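PDB 4ND2: lactate dehydrogenase, adjacent gene encodes predicted malate dehydrogenase from Cryptosporidium parvum, which probably catalyses the reversible interconversion of (S)-lactate and pyruvate, using NAD(+)/NADH as the hydride carrier. Local coordinates for residues Gly17-Ala20 and Tyr21-Lys25; Gly202-Gln206 and Glu207-Glu211; Lys221-Ala224 and Asp225-Thr229; Ala259-Ser262 and Asn263-Val267; Thr292-Glu295 and Gln296-Gly300. All blocks are in the same frame, centred on the assembly; numbering follows the deposited sequence.

Contact 1: Gly17-Ala20 and Tyr21-Lys25; sequences GNIA and YIVGK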
loop_
_atom_site.group_PDB
_atom_site.type_symbol
_atom_site.label_atom_id
_atom_site.label_comp_id
_atom_site.label_asym_id
_atom_site.label_seq_id
_atom_site.Cartn_x
_atom_site.Cartn_y
_atom_site.Cartn_z
ATOM N N GLY A 17 -21.118 4.230 3.084
ATOM C CA GLY A 17 -20.690 3.020 2.389
ATOM C C GLY A 17 -19.273 3.120 1.856
ATOM O O GLY A 17 -18.498 2.171 1.968
ATOM N N ASN A 18 -18.931 4.272 1.280
ATOM C CA ASN A 18 -17.571 4.512 0.793
ATOM C C ASN A 18 -16.533 4.475 1.906
ATOM O O ASN A 18 -15.447 3.936 1.718
ATOM C CB ASN A 18 -17.475 5.855 0.061
ATOM C CG ASN A 18 -17.885 5.761 -1.393
ATOM O OD1 ASN A 18 -18.021 4.674 -1.955
ATOM N ND2 ASN A 18 -18.063 6.913 -2.020
ATOM N N ILE A 19 -16.862 5.047 3.061
ATOM C CA ILE A 19 -15.950 5.015 4.205
ATOM C C ILE A 19 -15.640 3.569 4.594
ATOM O O ILE A 19 -14.477 3.197 4.757
ATOM C CB ILE A 19 -16.523 5.771 5.421
ATOM C CG1 ILE A 19 -16.542 7.277 5.142
ATOM C CG2 ILE A 19 -15.701 5.482 6.670
ATOM C CD1 ILE A 19 -17.311 8.083 6.167
ATOM N N ALA A 20 -16.684 2.759 4.738
ATOM C CA ALA A 20 -16.520 1.351 5.106
ATOM C C ALA A 20 -15.641 0.606 4.101
ATOM O O ALA A 20 -14.779 -0.187 4.484
ATOM C CB ALA A 20 -17.880 0.678 5.222
ATOM N N TYR A 21 -15.872 0.886 2.821
ATOM C CA TYR A 21 -15.146 0.283 1.702
ATOM C C TYR A 21 -13.645 0.553 1.805
ATOM O O TYR A 21 -12.826 -0.363 1.701
ATOM C CB TYR A 21 -15.698 0.884 0.401
ATOM C CG TYR A 21 -15.387 0.187 -0.910
ATOM C CD1 TYR A 21 -15.295 -1.200 -1.006
ATOM C CD2 TYR A 21 -15.271 0.930 -2.084
ATOM C CE1 TYR A 21 -15.050 -1.817 -2.221
ATOM C CE2 TYR A 21 -15.030 0.322 -3.303
ATOM C CZ TYR A 21 -14.925 -1.052 -3.368
ATOM O OH TYR A 21 -14.693 -1.652 -4.586
ATOM N N ILE A 22 -13.303 1.818 2.023
ATOM C CA ILE A 22 -11.906 2.261 2.064
ATOM C C ILE A 22 -11.211 1.827 3.353
ATOM O O ILE A 22 -10.066 1.371 3.314
ATOM C CB ILE A 22 -11.807 3.795 1.892
ATOM C CG1 ILE A 22 -12.379 4.216 0.533
ATOM C CG2 ILE A 22 -10.366 4.277 2.048
ATOM C CD1 ILE A 22 -11.725 3.559 -0.662
ATOM N N VAL A 23 -11.897 1.971 4.485
ATOM C CA VAL A 23 -11.368 1.512 5.773
ATOM C C VAL A 23 -11.040 0.023 5.692
ATOM O O VAL A 23 -9.964 -0.405 6.113
ATOM C CB VAL A 23 -12.362 1.763 6.932
ATOM C CG1 VAL A 23 -11.961 0.993 8.185
ATOM C CG2 VAL A 23 -12.467 3.252 7.241
ATOM N N GLY A 24 -11.980 -0.754 5.153
ATOM C CA GLY A 24 -11.786 -2.187 4.959
ATOM C C GLY A 24 -10.633 -2.497 4.023
ATOM O O GLY A 24 -9.783 -3.329 4.335
ATOM N N LYS A 25 -10.601 -1.820 2.878
ATOM C CA LYS A 25 -9.523 -2.000 1.902
ATOM C C LYS A 25 -8.144 -1.777 2.527
ATOM O O LYS A 25 -7.227 -2.563 2.302
ATOM C CB LYS A 25 -9.713 -1.060 0.710
ATOM C CG LYS A 25 -8.622 -1.161 -0.346
ATOM C CD LYS A 25 -8.864 -0.199 -1.495
ATOM C CE LYS A 25 -7.899 -0.446 -2.645
ATOM N NZ LYS A 25 -6.479 -0.448 -2.207
#
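I19 and V23, one helical turn apart, meet through methyl groups: I19 CG2 lies 4.0 Å from V23 CG2, the two branches crossing at a slant. V23 holds CG1 anti to its backbone N (chi1 166°), which leaves CG2 beside that N and folded back over the preceding turn, 3.2 Å from I19 O. The same carbonyl oxygen takes the amide of V23, N to I19 O 2.9 Å, in a nearly straight bond (169° at the hydrogen). Neighbouring rungs repeat the i to i+4 pattern: Y21 N to G17 O and I22 N to N18 O (both 3.0 Å), and G24 N to A20 O (2.9 Å). These turns belong to helix 14-26, the crossover helix of a beta-alpha-beta unit of the Rossmann fold, and G17 directly follows the predicted NAD(+)-binding glycine-rich turn. I22 CG1 rests 3.3 Å from N18 O. Further out, I19 packs on V9 and V23 on I7 of strand 6-10, while A20 touches V31 and L33 of strand 30-34. Across the subunit interface the ring of Y21 meets that of F234 of the second subunit, with planes about 60° apart, and K25 NZ forms a salt bridge with D26 OD1 of the second subunit.

Contact 2: Gly202-Gln206 and Glu207-Glu211; sequences GLITQ and EQIDE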
loop_
_atom_site.group_PDB
_atom_site.type_symbol
_atom_site.label_atom_id
_atom_site.label_comp_id
_atom_site.label_asym_id
_atom_site.label_seq_id
_atom_site.Cartn_x
_atom_site.Cartn_y
_atom_site.Cartn_z
ATOM N N GLY A 202 5.337 35.114 -14.578
ATOM C CA GLY A 202 4.351 35.083 -15.653
ATOM C C GLY A 202 3.684 33.733 -15.854
ATOM O O GLY A 202 3.103 33.481 -16.910
ATOM N N LEU A 203 3.755 32.869 -14.843
ATOM C CA LEU A 203 3.210 31.509 -14.937
ATOM C C LEU A 203 1.797 31.385 -14.358
ATOM O O LEU A 203 1.118 30.383 -14.590
ATOM C CB LEU A 203 4.155 30.514 -14.252
ATOM C CG LEU A 203 5.565 30.425 -14.854
ATOM C CD1 LEU A 203 6.418 29.431 -14.083
ATOM C CD2 LEU A 203 5.513 30.050 -16.328
ATOM N N ILE A 204 1.362 32.394 -13.603
ATOM C CA ILE A 204 -0.031 32.493 -13.163
ATOM C C ILE A 204 -0.407 33.961 -12.955
ATOM O O ILE A 204 0.440 34.769 -12.582
ATOM C CB ILE A 204 -0.281 31.688 -11.863
ATOM C CG1 ILE A 204 -1.781 31.452 -11.650
ATOM C CG2 ILE A 204 0.330 32.382 -10.651
ATOM C CD1 ILE A 204 -2.090 30.457 -10.551
ATOM N N THR A 205 -1.669 34.302 -13.197
ATOM C CA THR A 205 -2.153 35.664 -12.966
ATOM C C THR A 205 -3.015 35.715 -11.714
ATOM O O THR A 205 -3.537 34.688 -11.265
ATOM C CB THR A 205 -2.972 36.198 -14.157
ATOM O OG1 THR A 205 -4.231 35.518 -14.230
ATOM C CG2 THR A 205 -2.217 36.009 -15.459
ATOM N N GLN A 206 -3.163 36.912 -11.154
ATOM C CA GLN A 206 -4.024 37.109 -9.990
ATOM C C GLN A 206 -5.478 36.760 -10.306
ATOM O O GLN A 206 -6.188 36.244 -9.446
ATOM C CB GLN A 206 -3.926 38.550 -9.474
ATOM C CG GLN A 206 -4.715 38.826 -8.199
ATOM C CD GLN A 206 -4.259 37.979 -7.022
ATOM O OE1 GLN A 206 -3.072 37.923 -6.710
ATOM N NE2 GLN A 206 -5.203 37.321 -6.358
ATOM N N GLU A 207 -5.917 37.043 -11.532
ATOM C CA GLU A 207 -7.265 36.669 -11.971
ATOM C C GLU A 207 -7.446 35.146 -11.975
ATOM O O GLU A 207 -8.493 34.638 -11.567
ATOM C CB GLU A 207 -7.573 37.242 -13.358
ATOM C CG GLU A 207 -7.774 38.751 -13.367
ATOM C CD GLU A 207 -8.358 39.257 -14.670
ATOM O OE1 GLU A 207 -7.691 40.055 -15.363
ATOM O OE2 GLU A 207 -9.488 38.850 -15.007
ATOM N N GLN A 208 -6.426 34.424 -12.431
ATOM C CA GLN A 208 -6.452 32.961 -12.399
ATOM C C GLN A 208 -6.497 32.438 -10.964
ATOM O O GLN A 208 -7.191 31.467 -10.676
ATOM C CB GLN A 208 -5.251 32.382 -13.147
ATOM C CG GLN A 208 -5.362 32.520 -14.655
ATOM C CD GLN A 208 -4.079 32.164 -15.379
ATOM O OE1 GLN A 208 -2.984 32.355 -14.856
ATOM N NE2 GLN A 208 -4.211 31.645 -16.592
ATOM N N ILE A 209 -5.764 33.094 -10.067
ATOM C CA ILE A 209 -5.814 32.768 -8.643
ATOM C C ILE A 209 -7.218 33.020 -8.085
ATOM O O ILE A 209 -7.747 32.195 -7.336
ATOM C CB ILE A 209 -4.761 33.568 -7.840
ATOM C CG1 ILE A 209 -3.351 33.079 -8.199
ATOM C CG2 ILE A 209 -4.998 33.436 -6.338
ATOM C CD1 ILE A 209 -2.240 33.998 -7.739
ATOM N N ASP A 210 -7.818 34.149 -8.462
ATOM C CA ASP A 210 -9.177 34.486 -8.026
ATOM C C ASP A 210 -10.190 33.439 -8.508
ATOM O O ASP A 210 -11.104 33.068 -7.770
ATOM C CB ASP A 210 -9.595 35.878 -8.530
ATOM C CG ASP A 210 -8.736 37.008 -7.961
ATOM O OD1 ASP A 210 -8.067 36.824 -6.921
ATOM O OD2 ASP A 210 -8.732 38.099 -8.569
ATOM N N GLU A 211 -10.019 32.969 -9.744
ATOM C CA GLU A 211 -10.879 31.927 -10.318
ATOM C C GLU A 211 -10.784 30.632 -9.509
ATOM O O GLU A 211 -11.799 29.989 -9.230
ATOM C CB GLU A 211 -10.492 31.660 -11.779
ATOM C CG GLU A 211 -11.474 30.799 -12.568
ATOM C CD GLU A 211 -11.383 29.303 -12.274
ATOM O OE1 GLU A 211 -10.279 28.795 -11.974
ATOM O OE2 GLU A 211 -12.431 28.625 -12.358
#
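T205 and Q208 grip each other twice at the start of helix 206-227. T205 carries OG1 between its backbone N and carbonyl carbon (chi1 71°), turned to the first helical turn, where it accepts Q208 N at 3.0 Å. Q208 returns the bond: its chain is extended beyond CG and runs back past the threonine hydroxyl, CG 3.2 Å from T205 OG1, until OE1 accepts T205 N at 2.9 Å. That donor is tilted out of the plane of the amide carbonyl. Q206 instead bends at chi2 (61°), which swings its amide round to D210. There NE2 gives a hydrogen to D210 OD1 at 3.0 Å; the carboxylate oxygen is approached from above its plane, whereas it lies close to the plane of the donating amide. The two flat groups are 48° apart. On the buried side, I204 CD1 meets I209 CG1 at 3.7 Å, the side chains crossing at about a right angle, and I204 also packs on F198 and F162. The backbone bond from I209 N to T205 O (3.0 Å) starts the regular helical series. With T205 as N-cap and a glutamine in place of the more familiar glutamate as its return partner, the reciprocal pair is a capping box.

Contact 3: Lys221-Ala224 and Asp225-Thr229; sequences KEVA and DNLKT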
loop_
_atom_site.group_PDB
_atom_site.type_symbol
_atom_site.label_atom_id
_atom_site.label_comp_id
_atom_site.label_asym_id
_atom_site.label_seq_id
_atom_site.Cartn_x
_atom_site.Cartn_y
_atom_site.Cartn_z
ATOM N N LYS A 221 -21.355 22.559 -5.538
ATOM C CA LYS A 221 -22.453 22.678 -6.500
ATOM C C LYS A 221 -22.080 22.108 -7.862
ATOM O O LYS A 221 -22.920 21.513 -8.535
ATOM C CB LYS A 221 -22.882 24.140 -6.663
ATOM C CG LYS A 221 -23.385 24.775 -5.382
ATOM C CD LYS A 221 -24.032 26.130 -5.625
ATOM C CE LYS A 221 -24.585 26.703 -4.328
ATOM N NZ LYS A 221 -25.070 28.103 -4.477
ATOM N N GLU A 222 -20.825 22.294 -8.268
ATOM C CA GLU A 222 -20.341 21.752 -9.536
ATOM C C GLU A 222 -20.488 20.231 -9.576
ATOM O O GLU A 222 -20.935 19.670 -10.574
ATOM C CB GLU A 222 -18.878 22.130 -9.774
ATOM C CG GLU A 222 -18.407 21.829 -11.191
ATOM C CD GLU A 222 -16.907 21.956 -11.377
ATOM O OE1 GLU A 222 -16.465 21.952 -12.542
ATOM O OE2 GLU A 222 -16.163 22.052 -10.376
ATOM N N VAL A 223 -20.101 19.573 -8.489
ATOM C CA VAL A 223 -20.248 18.123 -8.378
ATOM C C VAL A 223 -21.734 17.758 -8.283
ATOM O O VAL A 223 -22.217 16.910 -9.033
ATOM C CB VAL A 223 -19.481 17.568 -7.157
ATOM C CG1 VAL A 223 -19.736 16.075 -6.987
ATOM C CG2 VAL A 223 -17.988 17.846 -7.298
ATOM N N ALA A 224 -22.446 18.416 -7.372
ATOM C CA ALA A 224 -23.862 18.130 -7.119
ATOM C C ALA A 224 -24.744 18.281 -8.360
ATOM O O ALA A 224 -25.605 17.438 -8.615
ATOM C CB ALA A 224 -24.383 19.018 -5.998
ATOM N N ASP A 225 -24.528 19.348 -9.126
ATOM C CA ASP A 225 -25.319 19.602 -10.340
ATOM C C ASP A 225 -25.074 18.565 -11.436
ATOM O O ASP A 225 -25.947 18.326 -12.270
ATOM C CB ASP A 225 -25.045 21.008 -10.889
ATOM C CG ASP A 225 -25.654 22.104 -10.030
ATOM O OD1 ASP A 225 -26.443 21.794 -9.110
ATOM O OD2 ASP A 225 -25.345 23.286 -10.276
ATOM N N ASN A 226 -23.888 17.964 -11.436
ATOM C CA ASN A 226 -23.561 16.902 -12.386
ATOM C C ASN A 226 -24.103 15.540 -11.946
ATOM O O ASN A 226 -24.607 14.781 -12.769
ATOM C CB ASN A 226 -22.046 16.829 -12.609
ATOM C CG ASN A 226 -21.550 17.882 -13.582
ATOM O OD1 ASN A 226 -21.941 17.890 -14.745
ATOM N ND2 ASN A 226 -20.681 18.772 -13.113
ATOM N N LEU A 227 -23.999 15.239 -10.653
ATOM C CA LEU A 227 -24.518 13.979 -10.106
ATOM C C LEU A 227 -26.048 13.925 -10.121
ATOM O O LEU A 227 -26.627 12.849 -10.273
ATOM C CB LEU A 227 -24.019 13.763 -8.674
ATOM C CG LEU A 227 -22.514 13.563 -8.488
ATOM C CD1 LEU A 227 -22.171 13.527 -7.007
ATOM C CD2 LEU A 227 -22.035 12.296 -9.179
ATOM N N LYS A 228 -26.683 15.081 -9.930
ATOM C CA LYS A 228 -28.148 15.241 -9.964
ATOM C C LYS A 228 -28.893 14.637 -8.768
ATOM O O LYS A 228 -29.744 15.301 -8.176
ATOM C CB LYS A 228 -28.739 14.722 -11.285
ATOM C CG LYS A 228 -28.276 15.508 -12.500
ATOM C CD LYS A 228 -28.933 15.010 -13.777
ATOM C CE LYS A 228 -28.737 15.995 -14.921
ATOM N NZ LYS A 228 -27.302 16.329 -15.146
ATOM N N THR A 229 -28.576 13.394 -8.413
ATOM C CA THR A 229 -29.278 12.687 -7.337
ATOM C C THR A 229 -28.711 12.954 -5.936
ATOM O O THR A 229 -29.261 12.466 -4.946
ATOM C CB THR A 229 -29.265 11.167 -7.584
ATOM O OG1 THR A 229 -27.911 10.709 -7.691
ATOM C CG2 THR A 229 -30.013 10.829 -8.867
#
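Residues 221-229 form the last turns of helix 206-227 and its exit, beside the pyruvate and cofactor pockets. The side chain of V223 comes within about 6 Å of the bound pyruvic acid, and that of L227 within about 8 Å of the bound 3-acetylpyridine adenine dinucleotide. V223 and L227 lie side by side and point the same way, with V223 CG1 3.5 Å from L227 CD1. V223 puts CG1 anti to its backbone N (chi1 175°), the branch that reaches forward to the leucine; V223 also packs on A232 of the pyruvate pocket. The i to i+4 backbone series is broken at N226. D225 N bonds K221 O at 2.8 Å and L227 N bonds V223 O at 2.9 Å, but N226 N makes only a weak bond to V223 O. The acceptor one residue earlier, E222 O, is taken by the side chain of N226, whose ND2 comes within 2.7 Å. This bond is short but bent, 133° at the hydrogen, and the oxygen stands 31° out of the amide plane. K228 N still reaches A224 O (2.9 Å) before positive phi at K228 takes the chain out of the helix. D225 OD1 forms a salt bridge with R85 and K228 NZ one with E38 of the second subunit, while E222 OE2 is hydrogen-bonded to H215 NE2, earlier in the same helix. The chemistry implies a helix end in which an asparagine amide supplies the hydrogen bond that the backbone does not make to E222 O, while the salt bridges tie the same turns to R85 and to the neighbouring subunit.

Contact 4: Ala259-Ser262 and Asn263-Val267; sequences AFCS and NHYGV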
loop_
_atom_site.group_PDB
_atom_site.type_symbol
_atom_site.label_atom_id
_atom_site.label_comp_id
_atom_site.label_asym_id
_atom_site.label_seq_id
_atom_site.Cartn_x
_atom_site.Cartn_y
_atom_site.Cartn_z
ATOM N N ALA A 259 -12.785 22.532 14.258
ATOM C CA ALA A 259 -12.374 22.242 15.629
ATOM C C ALA A 259 -12.670 23.424 16.544
ATOM O O ALA A 259 -12.858 24.548 16.079
ATOM C CB ALA A 259 -10.894 21.906 15.674
ATOM N N PHE A 260 -12.699 23.158 17.847
ATOM C CA PHE A 260 -13.005 24.186 18.839
ATOM C C PHE A 260 -11.796 25.102 19.046
ATOM O O PHE A 260 -10.807 24.712 19.669
ATOM C CB PHE A 260 -13.439 23.546 20.161
ATOM C CG PHE A 260 -14.063 24.514 21.128
ATOM C CD1 PHE A 260 -13.419 24.854 22.312
ATOM C CD2 PHE A 260 -15.298 25.091 20.855
ATOM C CE1 PHE A 260 -13.995 25.746 23.204
ATOM C CE2 PHE A 260 -15.879 25.985 21.742
ATOM C CZ PHE A 260 -15.226 26.312 22.918
ATOM N N CYS A 261 -11.897 26.316 18.510
ATOM C CA CYS A 261 -10.799 27.280 18.498
ATOM C C CYS A 261 -11.006 28.343 19.580
ATOM O O CYS A 261 -11.984 29.096 19.533
ATOM C CB CYS A 261 -10.725 27.932 17.119
ATOM S SG CYS A 261 -9.284 28.984 16.862
ATOM N N SER A 262 -10.082 28.408 20.541
ATOM C CA SER A 262 -10.251 29.248 21.738
ATOM C C SER A 262 -9.211 30.358 21.923
ATOM O O SER A 262 -9.533 31.409 22.474
ATOM C CB SER A 262 -10.270 28.372 22.992
ATOM O OG SER A 262 -11.463 27.612 23.054
ATOM N N ASN A 263 -7.971 30.129 21.498
ATOM C CA ASN A 263 -6.903 31.119 21.689
ATOM C C ASN A 263 -6.161 31.449 20.396
ATOM O O ASN A 263 -4.977 31.782 20.422
ATOM C CB ASN A 263 -5.914 30.622 22.748
ATOM C CG ASN A 263 -6.545 30.490 24.122
ATOM O OD1 ASN A 263 -7.182 31.422 24.617
ATOM N ND2 ASN A 263 -6.363 29.334 24.750
ATOM N N HIS A 264 -6.866 31.358 19.271
ATOM C CA HIS A 264 -6.273 31.603 17.959
ATOM C C HIS A 264 -7.277 32.307 17.054
ATOM O O HIS A 264 -8.483 32.242 17.290
ATOM C CB HIS A 264 -5.835 30.286 17.304
ATOM C CG HIS A 264 -5.157 29.332 18.238
ATOM N ND1 HIS A 264 -3.795 29.338 18.451
ATOM C CD2 HIS A 264 -5.653 28.337 19.011
ATOM C CE1 HIS A 264 -3.481 28.388 19.314
ATOM N NE2 HIS A 264 -4.591 27.767 19.670
ATOM N N TYR A 265 -6.765 32.985 16.028
ATOM C CA TYR A 265 -7.587 33.653 15.009
ATOM C C TYR A 265 -8.606 34.656 15.566
ATOM O O TYR A 265 -9.641 34.905 14.947
ATOM C CB TYR A 265 -8.288 32.612 14.123
ATOM C CG TYR A 265 -7.327 31.687 13.409
ATOM C CD1 TYR A 265 -7.068 30.409 13.893
ATOM C CD2 TYR A 265 -6.665 32.099 12.256
ATOM C CE1 TYR A 265 -6.183 29.562 13.243
ATOM C CE2 TYR A 265 -5.777 31.262 11.601
ATOM C CZ TYR A 265 -5.540 29.995 12.097
ATOM O OH TYR A 265 -4.659 29.165 11.447
ATOM N N GLY A 266 -8.307 35.231 16.730
ATOM C CA GLY A 266 -9.161 36.248 17.344
ATOM C C GLY A 266 -10.525 35.781 17.830
ATOM O O GLY A 266 -11.432 36.600 17.987
ATOM N N VAL A 267 -10.680 34.478 18.074
ATOM C CA VAL A 267 -11.944 33.925 18.579
ATOM C C VAL A 267 -11.739 33.282 19.947
ATOM O O VAL A 267 -10.640 32.828 20.263
ATOM C CB VAL A 267 -12.565 32.900 17.602
ATOM C CG1 VAL A 267 -12.908 33.572 16.282
ATOM C CG2 VAL A 267 -11.639 31.712 17.365
#
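Sulfur contacts come first: C261 SG touches H264, Y265 and V267 where the chain folds back after strand 253-261. With SG anti to its backbone N (chi1 -172°), C261 points the sulfur into the bend, where it meets two rings at their edges. It lies 5.2 Å from the centroid of the H264 ring and 5.3 Å from that of the Y265 ring, near the plane of each. Its nearest ring atom in the tyrosine is Y265 CD1, 4.0 Å away, an edge-on cysteine sulfur-aromatic contact. H264 CB comes nearer still, 3.7 Å from C261 SG, and so does H264 O, at 3.4 Å from the sulfur. Apolar packing is supplied by V267, whose CG2 occupies the position between its backbone N and carbonyl carbon; this methyl sits 3.6 Å from C261 SG and 3.4 Å from C261 O. The backbone contribution lies within 263-267: a type I' beta turn spans H264 to V267, Y265 and G266 both have positive phi, and V267 N bonds H264 O at 3.2 Å. Polar ends find partners beyond the bend, H264 ND1 on E288 OE2 and Y265 OH on both L287 O and L289 N. The tyrosine ring itself packs on M272 and V274 of strand 270-279, and C261 on I286 of strand 284-286. Between 259-262 and 263-267 no clear hydrogen bond is made, and N263 N is buried without a partner. The chemistry therefore implies a link between antiparallel strands 253-261 and 270-279 that is held locally by sulfur, methyl and ring edges, with the polar ends of H264 and Y265 held at 287-289 and C261 paired through its backbone with I270.

Contact 5: Thr292-Glu295 and Gln296-Gly300; sequences TPLE and QKLLG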
loop_
_atom_site.group_PDB
_atom_site.type_symbol
_atom_site.label_atom_id
_atom_site.label_comp_id
_atom_site.label_asym_id
_atom_site.label_seq_id
_atom_site.Cartn_x
_atom_site.Cartn_y
_atom_site.Cartn_z
ATOM N N THR A 292 -3.119 37.763 5.798
ATOM C CA THR A 292 -3.090 39.170 5.415
ATOM C C THR A 292 -4.290 39.884 6.040
ATOM O O THR A 292 -5.243 39.226 6.471
ATOM C CB THR A 292 -3.165 39.342 3.887
ATOM O OG1 THR A 292 -4.396 38.792 3.403
ATOM C CG2 THR A 292 -1.993 38.650 3.200
ATOM N N PRO A 293 -4.255 41.229 6.094
ATOM C CA PRO A 293 -5.422 41.966 6.583
ATOM C C PRO A 293 -6.715 41.601 5.844
ATOM O O PRO A 293 -7.757 41.440 6.477
ATOM C CB PRO A 293 -5.040 43.429 6.338
ATOM C CG PRO A 293 -3.555 43.439 6.420
ATOM C CD PRO A 293 -3.107 42.122 5.845
ATOM N N LEU A 294 -6.636 41.462 4.522
ATOM C CA LEU A 294 -7.785 41.038 3.720
ATOM C C LEU A 294 -8.300 39.664 4.157
ATOM O O LEU A 294 -9.502 39.479 4.339
ATOM C CB LEU A 294 -7.429 41.018 2.229
ATOM C CG LEU A 294 -8.517 40.534 1.260
ATOM C CD1 LEU A 294 -9.816 41.303 1.457
ATOM C CD2 LEU A 294 -8.040 40.647 -0.181
ATOM N N GLU A 295 -7.385 38.713 4.330
ATOM C CA GLU A 295 -7.749 37.357 4.753
ATOM C C GLU A 295 -8.342 37.334 6.164
ATOM O O GLU A 295 -9.273 36.575 6.435
ATOM C CB GLU A 295 -6.542 36.414 4.645
ATOM C CG GLU A 295 -6.177 36.087 3.202
ATOM C CD GLU A 295 -4.827 35.405 3.039
ATOM O OE1 GLU A 295 -3.996 35.450 3.971
ATOM O OE2 GLU A 295 -4.592 34.830 1.956
ATOM N N GLN A 296 -7.811 38.172 7.052
ATOM C CA GLN A 296 -8.364 38.319 8.402
ATOM C C GLN A 296 -9.799 38.847 8.369
ATOM O O GLN A 296 -10.638 38.416 9.163
ATOM C CB GLN A 296 -7.489 39.247 9.251
ATOM C CG GLN A 296 -6.122 38.675 9.594
ATOM C CD GLN A 296 -5.177 39.726 10.151
ATOM O OE1 GLN A 296 -5.510 40.427 11.104
ATOM N NE2 GLN A 296 -3.992 39.841 9.557
ATOM N N LYS A 297 -10.074 39.772 7.451
ATOM C CA LYS A 297 -11.419 40.325 7.282
ATOM C C LYS A 297 -12.379 39.279 6.712
ATOM O O LYS A 297 -13.518 39.162 7.164
ATOM C CB LYS A 297 -11.390 41.559 6.375
ATOM C CG LYS A 297 -12.748 42.219 6.184
ATOM C CD LYS A 297 -12.649 43.481 5.344
ATOM C CE LYS A 297 -14.003 44.159 5.210
ATOM N NZ LYS A 297 -13.892 45.533 4.645
ATOM N N LEU A 298 -11.920 38.531 5.714
ATOM C CA LEU A 298 -12.723 37.454 5.138
ATOM C C LEU A 298 -13.023 36.366 6.173
ATOM O O LEU A 298 -14.132 35.839 6.209
ATOM C CB LEU A 298 -12.034 36.858 3.909
ATOM C CG LEU A 298 -11.927 37.796 2.701
ATOM C CD1 LEU A 298 -10.955 37.236 1.678
ATOM C CD2 LEU A 298 -13.285 38.047 2.064
ATOM N N LEU A 299 -12.045 36.049 7.021
ATOM C CA LEU A 299 -12.254 35.089 8.110
ATOM C C LEU A 299 -13.275 35.616 9.120
ATOM O O LEU A 299 -14.083 34.848 9.649
ATOM C CB LEU A 299 -10.934 34.758 8.816
ATOM C CG LEU A 299 -10.994 33.737 9.962
ATOM C CD1 LEU A 299 -11.619 32.426 9.505
ATOM C CD2 LEU A 299 -9.605 33.495 10.534
ATOM N N GLY A 300 -13.229 36.921 9.387
ATOM C CA GLY A 300 -14.223 37.576 10.236
ATOM C C GLY A 300 -15.633 37.424 9.693
ATOM O O GLY A 300 -16.568 37.145 10.443
#
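Q296 N closes the first turn of helix 293-314 by bonding T292 O at 2.8 Å, directly behind a capping box formed by T292 and E295. In that box T292 OG1 accepts E295 N at 3.1 Å, and E295 OE1 accepts T292 N at the same length in a nearly straight bond (169° at the hydrogen). The glutamate oxygen is met on its anti side, 32° out of the carboxylate plane. E295 keeps CG anti to its carbonyl carbon (chi1 -72°) and extends beyond it, which carries the carboxylate back to the N-cap. OE1 has a second partner in S186 OG. Carbonyl acceptors farther along are filled by the usual i+4 amides: P293 O by K297 N (3.0 Å), L294 O by L298 N and E295 O by L299 N (both 2.9 Å). Q296 NE2 donates to L291 O, just before the helix, as its chain runs back past T292 O. On another face L299 packs on L291. The apolar contact between L294 and L298 is slight: the two side chains slant across each other, with L294 CG 4.1 Å from L298 CD1.

How the contacts relate
Contact 1 is the buried one, set in the NAD-binding domain, while contacts 2 to 5 belong to the alpha/beta C-terminal domain and are partly buried or at the surface. Contacts 2 and 3 use opposite ends of helix 206-227, about 26 Å apart between centres: a capped start far from the ligands and a finish near them. Contacts 2 and 5 both begin a helix with a capping box, with glutamine and glutamate respectively as return partner. Contacts 1 and 3 both reach the second subunit. Contact 4 relies on sulfur and apolar groups, and touches contact 5 where Y265 CD2 lies 3.7 Å from L299 CD2, joining the start of helix 293-314 to the bend after strand 253-261.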